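Side-chain contacts in sialidase B (PDB 4XJW), which cleaves terminal alpha-2,3-, alpha-2,6- and alpha-2,8-linked sialic acids from oligosaccharides, glycoproteins and glycolipids, acting as an intramolecular trans-sialidase: residues 17-20 and 21-25; 310-314 and 315-319; 371-375 and 376-380; 507-510 and 511-515; 561-565 and 566-570. The protein carries 1 engineered substitution. All coordinates share one frame; numbering follows the deposited sequence.

Contact 1. Residues 17-20 and 21-25; sequences IDIS and SLLLD
I19 and L23 lie side by side and point the same way, the CD1 methyl of I19 3.9 Å from the CD2 methyl of L23. They reach this alignment by different first torsions: CG1 of I19 stands between its backbone N and carbonyl carbon (chi1 60°), whereas CG of L23 is turned opposite its own nitrogen (chi1 -173°). Both side chains also touch A148 of strand 147-150 and F5, which places them in the apolar filling of the N-terminal domain. One position along, L24 folds back on S20. Its CD1 comes within 3.7 Å of S20 CB, and its CG lies 3.5 Å from the carbonyl O of S20. That oxygen accepts three bonds: from L24 N at 3.0 Å in the carbonyl plane, from L23 N at 3.2 Å above the plane, and from a water that itself accepts from D25 N. Upstream, D18 closes an Asx turn. Its OD1 takes S20 N at 3.0 Å from above the carboxylate plane and S20 OG through the syn lone pair, while OD2 pairs with K147 and S20 OG is also bonded to A148 N. With a backbone N-H and a serine hydroxyl on one oxygen and a lysine on the other, the carboxylate is probably ionised, and it lies where strand 17-18 gives way to the short, weakly bonded helix 20-23.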
loop_
_atom_site.group_PDB
_atom_site.type_symbol
_atom_site.label_atom_id
_atom_site.label_comp_id
_atom_site.label_asym_id
_atom_site.label_seq_id
_atom_site.Cartn_x
_atom_site.Cartn_y
_atom_site.Cartn_z
ATOM N N ILE A 17 33.491 -8.393 -16.229
ATOM C CA ILE A 17 34.046 -7.598 -17.311
ATOM C C ILE A 17 34.906 -6.504 -16.684
ATOM O O ILE A 17 34.417 -5.733 -15.858
ATOM C CB ILE A 17 32.926 -6.980 -18.163
ATOM C CG1 ILE A 17 32.113 -8.087 -18.841
ATOM C CG2 ILE A 17 33.498 -6.004 -19.191
ATOM C CD1 ILE A 17 30.786 -7.637 -19.416
ATOM N N ASP A 18 36.187 -6.468 -17.049
ATOM C CA ASP A 18 37.134 -5.487 -16.532
ATOM C C ASP A 18 37.008 -4.204 -17.338
ATOM O O ASP A 18 37.111 -4.231 -18.566
ATOM C CB ASP A 18 38.566 -6.031 -16.662
ATOM C CG ASP A 18 39.573 -5.265 -15.813
ATOM O OD1 ASP A 18 39.194 -4.239 -15.218
ATOM O OD2 ASP A 18 40.751 -5.690 -15.746
ATOM N N ILE A 19 36.768 -3.084 -16.657
ATOM C CA ILE A 19 36.750 -1.773 -17.306
ATOM C C ILE A 19 37.762 -0.826 -16.651
ATOM O O ILE A 19 37.628 0.400 -16.717
ATOM C CB ILE A 19 35.328 -1.137 -17.310
ATOM C CG1 ILE A 19 34.810 -0.957 -15.876
ATOM C CG2 ILE A 19 34.360 -1.986 -18.121
ATOM C CD1 ILE A 19 33.421 -0.327 -15.801
ATOM N N SER A 20 38.782 -1.413 -16.026
ATOM C CA SER A 20 39.788 -0.661 -15.280
ATOM C C SER A 20 40.488 0.425 -16.097
ATOM O O SER A 20 40.599 1.566 -15.651
ATOM C CB SER A 20 40.830 -1.605 -14.677
ATOM O OG SER A 20 40.244 -2.484 -13.741
ATOM N N SER A 21 40.957 0.069 -17.289
ATOM C CA SER A 21 41.726 1.000 -18.110
ATOM C C SER A 21 40.892 2.203 -18.550
ATOM O O SER A 21 41.428 3.286 -18.799
ATOM C CB SER A 21 42.301 0.290 -19.336
ATOM O OG SER A 21 41.276 -0.234 -20.152
ATOM N N LEU A 22 39.580 2.004 -18.635
ATOM C CA LEU A 22 38.670 3.030 -19.132
ATOM C C LEU A 22 38.191 3.979 -18.036
ATOM O O LEU A 22 37.534 4.981 -18.318
ATOM C CB LEU A 22 37.469 2.367 -19.803
ATOM C CG LEU A 22 37.804 1.556 -21.047
ATOM C CD1 LEU A 22 36.604 0.727 -21.492
ATOM C CD2 LEU A 22 38.270 2.486 -22.156
ATOM N N LEU A 23 38.528 3.672 -16.787
ATOM C CA LEU A 23 37.863 4.322 -15.664
ATOM C C LEU A 23 38.796 4.800 -14.542
ATOM O O LEU A 23 38.659 5.919 -14.056
ATOM C CB LEU A 23 36.773 3.384 -15.115
ATOM C CG LEU A 23 35.803 3.880 -14.043
ATOM C CD1 LEU A 23 35.315 5.274 -14.376
ATOM C CD2 LEU A 23 34.631 2.918 -13.918
ATOM N N LEU A 24 39.755 3.969 -14.139
ATOM C CA LEU A 24 40.511 4.245 -12.915
ATOM C C LEU A 24 41.347 5.531 -12.900
ATOM O O LEU A 24 41.436 6.207 -11.871
ATOM C CB LEU A 24 41.360 3.037 -12.511
ATOM C CG LEU A 24 40.515 1.831 -12.121
ATOM C CD1 LEU A 24 41.395 0.651 -11.789
ATOM C CD2 LEU A 24 39.619 2.179 -10.950
ATOM N N ASP A 25 41.958 5.874 -14.027
ATOM C CA ASP A 25 42.732 7.112 -14.090
ATOM C C ASP A 25 41.832 8.352 -14.106
ATOM O O ASP A 25 42.268 9.459 -13.772
ATOM C CB ASP A 25 43.684 7.102 -15.289
ATOM C CG ASP A 25 43.164 6.271 -16.450
ATOM O OD1 ASP A 25 41.932 6.256 -16.688
ATOM O OD2 ASP A 25 43.995 5.628 -17.134
HETATM O O HOH W 1 42.352 3.407 -16.035
#

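Contact 2. Residues 310-314 and 315-319; sequences AGIGN and NNANK
G313 and N316 are the ends of a beta turn in which G313 O accepts from N316 N at 3.3 Å and, more weakly, from A317 N. The turn sits in the loop that leads from strand 301-308 of the beta-propeller, as expected of a family 33 sialidase, to strand 324-327 of a separate antiparallel sheet. Its main side chain is N316, whose amide bonds to the backbone through both of its ends. With CG between the backbone N and carbonyl carbon (chi1 64°), the amide turns back over the preceding residues: ND2 donates to G311 O at 2.9 Å, and OD1 receives G313 N at 2.8 Å. Both bonds are nearly straight and lie in the carbonyl planes of their acceptors, and G311 O is also in the plane of the N316 amide, so rotation of that group is fixed from two directions. I312, the residue spanned by this pair of bonds, crosses the asparagine at a slant, its CD1 3.9 Å from N316 ND2. Its CG2 branch instead packs on A317 CB at 3.9 Å, and P417 touches the same isoleucine from outside the turn. The side chain of N314 lies about 6 Å from that of D232, the likely catalytic proton acceptor, so the turn borders the probable active site. Downstream, K319 bends at chi2 and chi4 past Y451, which also touches N314, and its ammonium ties the turn to what follows: NZ donates to N314 O at 2.8 Å, almost in line with the C=O bond, and to A317 O at 2.8 Å on a lone pair.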
loop_
_atom_site.group_PDB
_atom_site.type_symbol
_atom_site.label_atom_id
_atom_site.label_comp_id
_atom_site.label_asym_id
_atom_site.label_seq_id
_atom_site.Cartn_x
_atom_site.Cartn_y
_atom_site.Cartn_z
ATOM N N ALA A 310 -8.753 6.698 18.935
ATOM C CA ALA A 310 -7.367 6.897 19.342
ATOM C C ALA A 310 -6.760 5.652 19.985
ATOM O O ALA A 310 -7.318 5.091 20.921
ATOM C CB ALA A 310 -7.251 8.082 20.273
ATOM N N GLY A 311 -5.623 5.229 19.452
ATOM C CA GLY A 311 -4.866 4.123 20.004
ATOM C C GLY A 311 -5.468 2.755 19.760
ATOM O O GLY A 311 -5.019 1.777 20.348
ATOM N N ILE A 312 -6.470 2.676 18.890
ATOM C CA ILE A 312 -7.169 1.415 18.633
ATOM C C ILE A 312 -6.816 0.837 17.260
ATOM O O ILE A 312 -6.622 1.585 16.292
ATOM C CB ILE A 312 -8.703 1.583 18.776
ATOM C CG1 ILE A 312 -9.053 2.104 20.174
ATOM C CG2 ILE A 312 -9.443 0.272 18.465
ATOM C CD1 ILE A 312 -8.411 1.318 21.305
ATOM N N GLY A 313 -6.683 -0.490 17.207
ATOM C CA GLY A 313 -6.519 -1.234 15.972
ATOM C C GLY A 313 -7.160 -2.602 16.147
ATOM O O GLY A 313 -7.781 -2.872 17.184
ATOM N N ASN A 314 -7.007 -3.469 15.149
ATOM C CA ASN A 314 -7.609 -4.802 15.201
ATOM C C ASN A 314 -7.299 -5.562 16.487
ATOM O O ASN A 314 -8.177 -6.224 17.052
ATOM C CB ASN A 314 -7.167 -5.641 13.998
ATOM C CG ASN A 314 -7.374 -7.129 14.224
ATOM O OD1 ASN A 314 -6.417 -7.880 14.425
ATOM N ND2 ASN A 314 -8.630 -7.555 14.221
ATOM N N ASN A 315 -6.056 -5.435 16.946
ATOM C CA ASN A 315 -5.591 -6.270 18.043
ATOM C C ASN A 315 -6.152 -5.898 19.416
ATOM O O ASN A 315 -6.286 -6.771 20.274
ATOM C CB ASN A 315 -4.063 -6.318 18.078
ATOM C CG ASN A 315 -3.468 -5.235 18.945
ATOM O OD1 ASN A 315 -3.665 -4.046 18.694
ATOM N ND2 ASN A 315 -2.736 -5.639 19.979
ATOM N N ASN A 316 -6.508 -4.634 19.621
ATOM C CA ASN A 316 -6.996 -4.212 20.937
ATOM C C ASN A 316 -8.428 -3.673 20.962
ATOM O O ASN A 316 -8.901 -3.198 21.995
ATOM C CB ASN A 316 -6.025 -3.215 21.580
ATOM C CG ASN A 316 -5.908 -1.919 20.796
ATOM O OD1 ASN A 316 -6.384 -1.819 19.666
ATOM N ND2 ASN A 316 -5.275 -0.923 21.393
ATOM N N ALA A 317 -9.118 -3.752 19.827
ATOM C CA ALA A 317 -10.505 -3.307 19.740
ATOM C C ALA A 317 -11.396 -4.218 20.572
ATOM O O ALA A 317 -11.264 -5.439 20.505
ATOM C CB ALA A 317 -10.969 -3.296 18.291
ATOM N N ASN A 318 -12.301 -3.623 21.346
ATOM C CA ASN A 318 -13.248 -4.393 22.152
ATOM C C ASN A 318 -14.179 -5.205 21.258
ATOM O O ASN A 318 -15.049 -4.647 20.592
ATOM C CB ASN A 318 -14.061 -3.447 23.045
ATOM C CG ASN A 318 -14.895 -4.183 24.089
ATOM O OD1 ASN A 318 -15.262 -5.347 23.919
ATOM N ND2 ASN A 318 -15.214 -3.489 25.172
ATOM N N LYS A 319 -14.005 -6.524 21.269
ATOM C CA LYS A 319 -14.749 -7.405 20.371
ATOM C C LYS A 319 -16.193 -7.614 20.810
ATOM O O LYS A 319 -17.015 -8.090 20.028
ATOM C CB LYS A 319 -14.047 -8.763 20.255
ATOM C CG LYS A 319 -12.608 -8.686 19.766
ATOM C CD LYS A 319 -12.530 -8.008 18.405
ATOM C CE LYS A 319 -11.112 -8.036 17.855
ATOM N NZ LYS A 319 -10.166 -7.294 18.731
#

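Contact 3. Residues 371-375 and 376-380; sequences EVLEG and GKSLT
V372 and E374 both meet the side chain of L379 across a short hairpin. CD1 of L379 approaches V372 CG1 at 4.2 Å, while its other methyl, CD2, lies 3.9 Å from E374 OE1 and beside E374 CB, so the leucine straddles the space between two residues of strand 372-374. The tighter part is at the turn. On the face shared with S378, L373 has CG beside its own backbone N (chi1 -85°) and brings CD2 to within 3.4 Å of G376 O. Backbone bonds hold the turn itself: E374 N donates to K377 O at 2.9 Å and K377 N returns to E374 O at 3.1 Å. Strand 360-366 covers the other edge of strand 372-374, with T365 against L373 and Y364 against E374.

Away from the turn water takes part: beside the L379 N to V372 O hydrogen bond, one water donates to V372 O and L379 O, and another links E371 OE1 to S378 OG, spanning side chains that do not touch directly. K377, exposed and bent at chi3, touches the turn only through its first carbons, CB near E374 O and CG near G375 O. G375 and G376 both adopt positive phi, as the two central positions of a type I' turn demand, and the reciprocal E374-K377 bonds define a two-residue beta hairpin.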
loop_
_atom_site.group_PDB
_atom_site.type_symbol
_atom_site.label_atom_id
_atom_site.label_comp_id
_atom_site.label_asym_id
_atom_site.label_seq_id
_atom_site.Cartn_x
_atom_site.Cartn_y
_atom_site.Cartn_z
ATOM N N GLU A 371 -17.475 16.318 16.163
ATOM C CA GLU A 371 -16.793 17.239 17.059
ATOM C C GLU A 371 -17.698 17.665 18.211
ATOM O O GLU A 371 -18.920 17.747 18.054
ATOM C CB GLU A 371 -16.296 18.448 16.271
ATOM C CG GLU A 371 -15.222 18.080 15.245
ATOM C CD GLU A 371 -15.030 19.127 14.155
ATOM O OE1 GLU A 371 -15.757 20.143 14.155
ATOM O OE2 GLU A 371 -14.148 18.922 13.295
ATOM N N VAL A 372 -17.095 17.924 19.369
ATOM C CA VAL A 372 -17.846 18.256 20.579
ATOM C C VAL A 372 -18.089 19.756 20.708
ATOM O O VAL A 372 -17.155 20.558 20.611
ATOM C CB VAL A 372 -17.104 17.783 21.840
ATOM C CG1 VAL A 372 -17.918 18.109 23.089
ATOM C CG2 VAL A 372 -16.815 16.293 21.760
ATOM N N LEU A 373 -19.346 20.131 20.932
ATOM C CA LEU A 373 -19.695 21.521 21.187
ATOM C C LEU A 373 -20.263 21.647 22.594
ATOM O O LEU A 373 -20.958 20.750 23.066
ATOM C CB LEU A 373 -20.721 22.017 20.165
ATOM C CG LEU A 373 -20.213 22.537 18.811
ATOM C CD1 LEU A 373 -19.526 21.465 17.995
ATOM C CD2 LEU A 373 -21.351 23.133 18.012
ATOM N N GLU A 374 -19.950 22.748 23.270
ATOM C CA GLU A 374 -20.575 23.051 24.554
ATOM C C GLU A 374 -21.351 24.357 24.438
ATOM O O GLU A 374 -20.775 25.412 24.167
ATOM C CB GLU A 374 -19.538 23.144 25.676
ATOM C CG GLU A 374 -20.155 23.456 27.040
ATOM C CD GLU A 374 -19.115 23.620 28.130
ATOM O OE1 GLU A 374 -17.916 23.720 27.797
ATOM O OE2 GLU A 374 -19.499 23.641 29.317
ATOM N N GLY A 375 -22.663 24.282 24.627
ATOM C CA GLY A 375 -23.506 25.447 24.446
ATOM C C GLY A 375 -23.324 26.034 23.061
ATOM O O GLY A 375 -23.264 27.254 22.889
ATOM N N GLY A 376 -23.203 25.152 22.072
ATOM C CA GLY A 376 -23.093 25.568 20.686
ATOM C C GLY A 376 -21.713 26.035 20.252
ATOM O O GLY A 376 -21.502 26.332 19.075
ATOM N N LYS A 377 -20.765 26.099 21.182
ATOM C CA LYS A 377 -19.431 26.573 20.824
ATOM C C LYS A 377 -18.378 25.460 20.823
ATOM O O LYS A 377 -18.387 24.571 21.678
ATOM C CB LYS A 377 -19.021 27.773 21.681
ATOM C CG LYS A 377 -19.967 28.960 21.503
ATOM C CD LYS A 377 -19.452 30.237 22.150
ATOM C CE LYS A 377 -20.468 30.803 23.141
ATOM N NZ LYS A 377 -20.078 32.143 23.666
ATOM N N SER A 378 -17.486 25.520 19.838
ATOM C CA SER A 378 -16.508 24.459 19.585
ATOM C C SER A 378 -15.453 24.304 20.673
ATOM O O SER A 378 -14.716 25.242 20.972
ATOM C CB SER A 378 -15.807 24.703 18.245
ATOM O OG SER A 378 -16.697 24.533 17.157
ATOM N N LEU A 379 -15.365 23.109 21.245
ATOM C CA LEU A 379 -14.256 22.791 22.132
ATOM C C LEU A 379 -13.059 22.372 21.288
ATOM O O LEU A 379 -13.221 21.915 20.151
ATOM C CB LEU A 379 -14.627 21.685 23.115
ATOM C CG LEU A 379 -15.736 22.007 24.105
ATOM C CD1 LEU A 379 -15.776 20.964 25.213
ATOM C CD2 LEU A 379 -15.553 23.407 24.671
ATOM N N THR A 380 -11.862 22.533 21.843
ATOM C CA THR A 380 -10.636 22.149 21.149
ATOM C C THR A 380 -9.778 21.203 21.987
ATOM O O THR A 380 -9.946 21.109 23.205
ATOM C CB THR A 380 -9.776 23.384 20.776
ATOM O OG1 THR A 380 -9.360 24.068 21.966
ATOM C CG2 THR A 380 -10.552 24.343 19.888
HETATM O O HOH W 2 -16.007 22.170 16.270
HETATM O O HOH W 3 -15.282 21.071 18.749
#

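Contact 4. Residues 507-510 and 511-515; sequences VELR and DGVIR
R510 and V513 are brought together by a first torsion of 52° in the arginine, which sets CG between the backbone N and carbonyl carbon; the chain then runs straight out to NE. The guanidinium thus lies flat against the valine, whose CG2 stands over the centre of one face, 3.7 Å from R510 CZ. R515 does the same with L509 by another route. CG leaves opposite the backbone N, and a bend at chi3 (-57°) turns one face of the guanidinium to the leucine, L509 CD1 centred over it 3.8 Å from R515 CZ. The polar rims of both arginines turn to D596: R510 NH2 forms a salt bridge with its carboxylate and R515 NH1 bonds its carbonyl O, while T529 holds R515 NE. On the other face of the hairpin, E508 extends towards the turn, where its OE2 accepts G512 N at 2.9 Å through the anti lone pair in an almost straight bond. A water donates to E508 OE2 at 2.6 Å. OE1 accepts from the backbone N of K461, a residue of the Optactin pocket, so E508 ties the turn to the wall of that site. The turn from R510 to V513 is closed by V513 N to R510 O at 2.9 Å. With G512 at its third position it is a type II turn, here joining strands 504-510 and 513-518 as a hairpin within a four-stranded antiparallel sheet, as in the blades of the sialidase beta-propeller.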
loop_
_atom_site.group_PDB
_atom_site.type_symbol
_atom_site.label_atom_id
_atom_site.label_comp_id
_atom_site.label_asym_id
_atom_site.label_seq_id
_atom_site.Cartn_x
_atom_site.Cartn_y
_atom_site.Cartn_z
ATOM N N VAL A 507 -18.002 -10.131 -8.137
ATOM C CA VAL A 507 -18.266 -9.855 -9.542
ATOM C C VAL A 507 -19.683 -10.312 -9.842
ATOM O O VAL A 507 -20.163 -11.284 -9.249
ATOM C CB VAL A 507 -17.275 -10.579 -10.490
ATOM C CG1 VAL A 507 -15.849 -10.180 -10.181
ATOM C CG2 VAL A 507 -17.432 -12.094 -10.398
ATOM N N GLU A 508 -20.369 -9.598 -10.729
ATOM C CA GLU A 508 -21.692 -10.027 -11.188
ATOM C C GLU A 508 -21.501 -10.861 -12.457
ATOM O O GLU A 508 -21.179 -10.325 -13.519
ATOM C CB GLU A 508 -22.639 -8.832 -11.436
ATOM C CG GLU A 508 -24.105 -9.276 -11.552
ATOM C CD GLU A 508 -25.092 -8.135 -11.657
ATOM O OE1 GLU A 508 -24.653 -6.977 -11.821
ATOM O OE2 GLU A 508 -26.313 -8.404 -11.572
ATOM N N LEU A 509 -21.660 -12.178 -12.345
ATOM C CA LEU A 509 -21.456 -13.071 -13.492
ATOM C C LEU A 509 -22.490 -12.852 -14.583
ATOM O O LEU A 509 -22.172 -12.883 -15.771
ATOM C CB LEU A 509 -21.500 -14.541 -13.063
ATOM C CG LEU A 509 -20.347 -15.048 -12.200
ATOM C CD1 LEU A 509 -20.512 -16.526 -11.930
ATOM C CD2 LEU A 509 -19.014 -14.759 -12.872
ATOM N N ARG A 510 -23.735 -12.683 -14.158
ATOM C CA ARG A 510 -24.847 -12.359 -15.037
ATOM C C ARG A 510 -25.920 -11.760 -14.139
ATOM O O ARG A 510 -25.741 -11.694 -12.933
ATOM C CB ARG A 510 -25.356 -13.608 -15.757
ATOM C CG ARG A 510 -25.668 -14.780 -14.843
ATOM C CD ARG A 510 -26.216 -15.966 -15.627
ATOM N NE ARG A 510 -26.439 -17.145 -14.789
ATOM C CZ ARG A 510 -27.628 -17.512 -14.317
ATOM N NH1 ARG A 510 -28.710 -16.797 -14.604
ATOM N NH2 ARG A 510 -27.736 -18.602 -13.571
ATOM N N ASP A 511 -27.032 -11.320 -14.705
ATOM C CA ASP A 511 -28.010 -10.577 -13.927
ATOM C C ASP A 511 -28.491 -11.234 -12.621
ATOM O O ASP A 511 -29.154 -12.269 -12.637
ATOM C CB ASP A 511 -29.194 -10.206 -14.814
ATOM C CG ASP A 511 -29.657 -8.806 -14.574
ATOM O OD1 ASP A 511 -30.460 -8.616 -13.639
ATOM O OD2 ASP A 511 -29.210 -7.899 -15.313
ATOM N N GLY A 512 -28.126 -10.627 -11.492
ATOM C CA GLY A 512 -28.581 -11.080 -10.187
ATOM C C GLY A 512 -27.724 -12.170 -9.581
ATOM O O GLY A 512 -27.953 -12.574 -8.446
ATOM N N VAL A 513 -26.741 -12.636 -10.347
ATOM C CA VAL A 513 -25.828 -13.692 -9.910
ATOM C C VAL A 513 -24.480 -13.083 -9.553
ATOM O O VAL A 513 -23.784 -12.561 -10.422
ATOM C CB VAL A 513 -25.629 -14.736 -11.007
ATOM C CG1 VAL A 513 -24.719 -15.862 -10.535
ATOM C CG2 VAL A 513 -26.987 -15.293 -11.447
ATOM N N ILE A 514 -24.114 -13.174 -8.277
ATOM C CA ILE A 514 -22.872 -12.606 -7.780
ATOM C C ILE A 514 -21.938 -13.717 -7.330
ATOM O O ILE A 514 -22.332 -14.592 -6.548
ATOM C CB ILE A 514 -23.131 -11.697 -6.575
ATOM C CG1 ILE A 514 -24.143 -10.604 -6.908
ATOM C CG2 ILE A 514 -21.830 -11.065 -6.078
ATOM C CD1 ILE A 514 -24.666 -9.878 -5.676
ATOM N N ARG A 515 -20.702 -13.704 -7.816
ATOM C CA ARG A 515 -19.706 -14.588 -7.225
ATOM C C ARG A 515 -18.710 -13.778 -6.414
ATOM O O ARG A 515 -18.182 -12.774 -6.883
ATOM C CB ARG A 515 -18.981 -15.441 -8.251
ATOM C CG ARG A 515 -17.965 -16.381 -7.579
ATOM C CD ARG A 515 -17.767 -17.646 -8.353
ATOM N NE ARG A 515 -19.032 -18.337 -8.530
ATOM C CZ ARG A 515 -19.262 -19.208 -9.502
ATOM N NH1 ARG A 515 -18.303 -19.496 -10.366
ATOM N NH2 ARG A 515 -20.454 -19.777 -9.617
HETATM O O HOH W 4 -28.589 -7.203 -11.724
HETATM O O HOH W 5 -29.249 -13.946 -15.200
#

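Contact 5. Residues 561-565 and 566-570; sequences SQLID and GKEAV
L563 lies along K567 and E568 across a type I' turn that runs from I564 to K567 and leads into strand 569-575 of the propeller domain. Its CB sits 3.6 Å from K567 O, the carbonyl that also accepts I564 N. From there the chain forks at CG, which is placed beside the backbone N (chi1 -59°). One tip, CD1, reaches back over the turn to G566 O at 4.0 Å; the other, CD2, lies 3.7 Å from K567 O and also touches E568 CG. The leucine therefore reaches from G566 to E568, the first residue beyond the turn.

Reciprocal backbone bonds close the turn, I564 N to K567 O at 2.8 Å and K567 N to I564 O at 2.9 Å, and D565 and G566 between them both have positive phi. I564 works on the buried side, its CD1 against A569 CB at 3.8 Å, with V588 of strand 584-592 touching it as well. The charged ends have partners elsewhere in the chain: E568 forms salt bridges with K593 and K559, and D565 OD2 binds K601 and Y602. Behind the turn, Q562 NE2 donates in its amide plane to S561 OG, which also bonds E620 of the Optactin pocket. Past I564 and K567 the two arms separate, and a single water spans them, donating to Q562 O at 2.8 Å and accepting from A569 N at 2.8 Å.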
loop_
_atom_site.group_PDB
_atom_site.type_symbol
_atom_site.label_atom_id
_atom_site.label_comp_id
_atom_site.label_asym_id
_atom_site.label_seq_id
_atom_site.Cartn_x
_atom_site.Cartn_y
_atom_site.Cartn_z
ATOM N N SER A 561 -15.846 -6.694 -19.574
ATOM C CA SER A 561 -17.018 -6.342 -20.386
ATOM C C SER A 561 -17.082 -7.044 -21.748
ATOM O O SER A 561 -18.158 -7.119 -22.356
ATOM C CB SER A 561 -17.096 -4.822 -20.600
ATOM O OG SER A 561 -16.155 -4.378 -21.564
ATOM N N GLN A 562 -15.944 -7.540 -22.225
ATOM C CA GLN A 562 -15.842 -8.109 -23.567
ATOM C C GLN A 562 -15.629 -9.609 -23.478
ATOM O O GLN A 562 -15.079 -10.107 -22.489
ATOM C CB GLN A 562 -14.683 -7.469 -24.338
ATOM C CG GLN A 562 -14.721 -5.936 -24.374
ATOM C CD GLN A 562 -15.928 -5.396 -25.108
ATOM O OE1 GLN A 562 -16.125 -5.679 -26.289
ATOM N NE2 GLN A 562 -16.749 -4.616 -24.410
ATOM N N LEU A 563 -16.078 -10.333 -24.500
ATOM C CA LEU A 563 -15.835 -11.774 -24.571
ATOM C C LEU A 563 -14.365 -12.024 -24.825
ATOM O O LEU A 563 -13.700 -11.246 -25.506
ATOM C CB LEU A 563 -16.642 -12.418 -25.705
ATOM C CG LEU A 563 -18.162 -12.285 -25.687
ATOM C CD1 LEU A 563 -18.778 -13.080 -26.841
ATOM C CD2 LEU A 563 -18.751 -12.714 -24.355
ATOM N N ILE A 564 -13.862 -13.119 -24.263
ATOM C CA ILE A 564 -12.521 -13.603 -24.545
ATOM C C ILE A 564 -12.695 -15.059 -24.973
ATOM O O ILE A 564 -13.361 -15.832 -24.284
ATOM C CB ILE A 564 -11.602 -13.504 -23.294
ATOM C CG1 ILE A 564 -11.426 -12.043 -22.866
ATOM C CG2 ILE A 564 -10.239 -14.138 -23.575
ATOM C CD1 ILE A 564 -10.592 -11.861 -21.577
ATOM N N ASP A 565 -12.139 -15.410 -26.132
ATOM C CA ASP A 565 -12.337 -16.736 -26.720
ATOM C C ASP A 565 -13.826 -17.070 -26.853
ATOM O O ASP A 565 -14.235 -18.216 -26.681
ATOM C CB ASP A 565 -11.619 -17.817 -25.900
ATOM C CG ASP A 565 -10.113 -17.674 -25.937
ATOM O OD1 ASP A 565 -9.595 -17.043 -26.883
ATOM O OD2 ASP A 565 -9.445 -18.209 -25.021
ATOM N N GLY A 566 -14.630 -16.051 -27.141
ATOM C CA GLY A 566 -16.060 -16.220 -27.307
ATOM C C GLY A 566 -16.820 -16.518 -26.031
ATOM O O GLY A 566 -17.979 -16.937 -26.077
ATOM N N LYS A 567 -16.175 -16.308 -24.883
ATOM C CA LYS A 567 -16.800 -16.597 -23.595
ATOM C C LYS A 567 -16.728 -15.397 -22.655
ATOM O O LYS A 567 -15.894 -14.507 -22.830
ATOM C CB LYS A 567 -16.144 -17.820 -22.939
ATOM C CG LYS A 567 -16.084 -19.045 -23.850
ATOM C CD LYS A 567 -15.919 -20.336 -23.065
ATOM C CE LYS A 567 -17.247 -20.806 -22.500
ATOM N NZ LYS A 567 -17.091 -22.027 -21.668
ATOM N N GLU A 568 -17.621 -15.362 -21.676
ATOM C CA GLU A 568 -17.596 -14.289 -20.694
ATOM C C GLU A 568 -16.434 -14.549 -19.755
ATOM O O GLU A 568 -16.087 -15.705 -19.481
ATOM C CB GLU A 568 -18.910 -14.216 -19.938
ATOM C CG GLU A 568 -20.087 -13.942 -20.870
ATOM C CD GLU A 568 -21.420 -13.909 -20.155
ATOM O OE1 GLU A 568 -21.430 -13.689 -18.925
ATOM O OE2 GLU A 568 -22.459 -14.097 -20.827
ATOM N N ALA A 569 -15.835 -13.473 -19.255
ATOM C CA ALA A 569 -14.558 -13.603 -18.564
ATOM C C ALA A 569 -14.505 -12.876 -17.226
ATOM O O ALA A 569 -15.043 -11.774 -17.081
ATOM C CB ALA A 569 -13.439 -13.135 -19.468
ATOM N N VAL A 570 -13.830 -13.511 -16.269
ATOM C CA VAL A 570 -13.538 -12.928 -14.969
ATOM C C VAL A 570 -12.023 -12.810 -14.854
ATOM O O VAL A 570 -11.294 -13.672 -15.351
ATOM C CB VAL A 570 -14.102 -13.820 -13.856
ATOM C CG1 VAL A 570 -13.553 -13.450 -12.486
ATOM C CG2 VAL A 570 -15.612 -13.741 -13.872
HETATM O O HOH W 6 -16.710 -10.996 -20.340
#

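Overall arrangement
Contacts 3, 4 and 5 are all tight turns between antiparallel arms, yet their surroundings differ. Contact 3 lies at the surface of a separate antiparallel sheet, where two waters supplement its backbone bonds, whereas contact 4 is largely buried and stacks aliphatic methyls on guanidinium faces. Contacts 4 and 5 touch: L509 CD2 packs on V570 CG2 at 3.7 Å, and K559 bonds both L509 O and E568. Both also approach bound Optactin. Contact 2, partly buried, uses amide and ammonium groups to hold an irregular loop near the probable active site. Contact 1 stands apart in the N-terminal domain, its centre about 56 Å or more from the others, combining an Asx turn with leucine packing.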